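PDB 2Q02: putative cytoplasmic protein from Salmonella typhimurium LT2, which is of unknown function but binds zinc in a xylose isomerase-like TIM barrel and may act as an isomerase. Local coordinates for residues Arg13-Pro17 against Pro246-Ala252. Residues are numbered along the deposited sequence; the frame is centred on the assembly and turned at random.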
# COMPACT_ATOMS: atom_id res chain seq x y z
N ARG A 13 -2.25 -7.28 5.07
CA ARG A 13 -2.87 -7.81 6.29
C ARG A 13 -4.18 -7.12 6.70
O ARG A 13 -4.89 -7.65 7.55
CB ARG A 13 -1.89 -7.79 7.46
CG ARG A 13 -2.37 -8.64 8.63
CD ARG A 13 -1.48 -8.54 9.86
NE ARG A 13 -2.01 -9.37 10.96
CZ ARG A 13 -1.83 -9.12 12.26
NH1 ARG A 13 -1.12 -8.08 12.66
NH2 ARG A 13 -2.36 -9.93 13.17
N LYS A 14 -4.51 -5.95 6.11
CA LYS A 14 -5.79 -5.29 6.43
C LYS A 14 -7.01 -6.13 6.08
O LYS A 14 -8.08 -5.91 6.64
CB LYS A 14 -5.90 -3.92 5.75
CG LYS A 14 -6.85 -2.92 6.48
CD LYS A 14 -6.13 -2.16 7.59
CE LYS A 14 -7.10 -1.40 8.48
NZ LYS A 14 -6.73 -1.36 9.96
N ILE A 15 -6.85 -7.09 5.16
CA ILE A 15 -7.94 -8.00 4.75
C ILE A 15 -8.35 -8.99 5.85
O ILE A 15 -9.44 -9.55 5.81
CB ILE A 15 -7.55 -8.76 3.43
CG1 ILE A 15 -8.78 -9.31 2.72
CG2 ILE A 15 -6.53 -9.87 3.69
CD1 ILE A 15 -8.48 -9.75 1.29
N ALA A 16 -7.49 -9.18 6.84
CA ALA A 16 -7.70 -10.21 7.86
C ALA A 16 -7.52 -9.68 9.28
O ALA A 16 -6.63 -10.14 10.01
CB ALA A 16 -6.74 -11.37 7.62
N PRO A 17 -8.39 -8.74 9.70
CA PRO A 17 -8.28 -8.13 11.03
C PRO A 17 -8.41 -9.13 12.19
O PRO A 17 -7.84 -8.91 13.26
CB PRO A 17 -9.44 -7.12 11.07
CG PRO A 17 -10.43 -7.66 10.08
CD PRO A 17 -9.56 -8.22 8.97
N PRO A 246 -8.02 -4.00 1.02
CA PRO A 246 -9.31 -3.52 1.49
C PRO A 246 -9.25 -2.95 2.93
O PRO A 246 -8.35 -3.29 3.70
CB PRO A 246 -10.16 -4.78 1.44
CG PRO A 246 -9.22 -5.86 1.70
CD PRO A 246 -7.96 -5.47 1.00
N PHE A 247 -10.22 -2.09 3.27
CA PHE A 247 -10.30 -1.42 4.61
C PHE A 247 -11.64 -1.56 5.35
O PHE A 247 -11.71 -1.31 6.56
CB PHE A 247 -10.06 0.08 4.45
CG PHE A 247 -8.64 0.47 4.49
CD1 PHE A 247 -8.03 0.75 5.70
CD2 PHE A 247 -7.92 0.62 3.30
CE1 PHE A 247 -6.69 1.13 5.75
CE2 PHE A 247 -6.59 1.01 3.33
CZ PHE A 247 -5.97 1.27 4.56
N SER A 248 -12.70 -1.91 4.64
CA SER A 248 -14.05 -1.92 5.22
C SER A 248 -14.19 -2.72 6.51
O SER A 248 -13.52 -3.72 6.71
CB SER A 248 -15.05 -2.48 4.20
OG SER A 248 -16.30 -2.71 4.81
N SER A 249 -15.09 -2.28 7.38
CA SER A 249 -15.43 -3.03 8.59
C SER A 249 -16.21 -4.30 8.25
O SER A 249 -16.33 -5.19 9.08
CB SER A 249 -16.27 -2.16 9.54
OG SER A 249 -17.53 -1.85 8.99
N GLN A 250 -16.75 -4.37 7.04
CA GLN A 250 -17.39 -5.61 6.55
C GLN A 250 -16.39 -6.79 6.59
O GLN A 250 -16.78 -7.95 6.68
CB GLN A 250 -17.87 -5.46 5.10
CG GLN A 250 -19.12 -4.59 4.82
CD GLN A 250 -19.38 -4.46 3.29
OE1 GLN A 250 -19.60 -5.46 2.58
NE2 GLN A 250 -19.31 -3.22 2.79
N LEU A 251 -15.10 -6.48 6.47
CA LEU A 251 -14.04 -7.49 6.50
C LEU A 251 -14.04 -8.32 7.78
O LEU A 251 -13.83 -9.54 7.72
CB LEU A 251 -12.66 -6.84 6.35
CG LEU A 251 -12.34 -6.20 5.01
CD1 LEU A 251 -11.09 -5.35 5.14
CD2 LEU A 251 -12.15 -7.23 3.91
N ALA A 252 -14.25 -7.67 8.93
CA ALA A 252 -14.24 -8.36 10.23
C ALA A 252 -15.21 -9.52 10.33
O ALA A 252 -15.01 -10.42 11.13
CB ALA A 252 -14.51 -7.37 11.35
O HOH W 1 -11.36 -11.12 7.80
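K14 reaches the F247 ring because its CG stands trans to the backbone N (chi1 -155°), which sets CG over one face of the phenyl group; the bend that follows at chi2 (85°) runs CD and CE along the CD1-CE1 side of the ring. K14 CG sits 4.3 Å from the ring centroid, 25° off the normal, a CH-pi contact, and further along the chain K14 CE comes to 3.6 Å from F247 CD1. The two side chains cross at roughly a right angle, and the contact is made by the lysine's methylenes. Nearer the backbone, K14 CB and CG both lie against the carbonyl oxygen P246 O, CG at 3.2 Å.

I15 has CG1 trans to N as well, and this branch packs on the proline ring, with I15 CG1 3.6 Å from P246 CG. L251 divides its two methyls: L251 CD1 rests 3.4 Å from the carbonyl oxygen K14 O, and L251 CD2 lies 4.1 Å from I15 CG1. At the margin, P17 CG touches A252 CA. No direct hydrogen bond joins the segments; instead one water donates to I15 O and, its oxygen 2.9 Å from L251 O, to that carbonyl too, bridging the two backbones. Ahead of L251, Q250 N donates to S248 OG in an ST turn.

The contact joins the loops that follow the first and last strands of the barrel, 9-12 and 242-244, where the closed sheet brings the two ends of the fold together. F247 lies two residues after the zinc ligand E245, its side chain about 5 Å from the zinc ion at the nearest atoms. K14 and F247 also touch R39 of strand 35-39, while I15 packs on I263 of helix 256-271 and A16 touches F24 of helix 21-30.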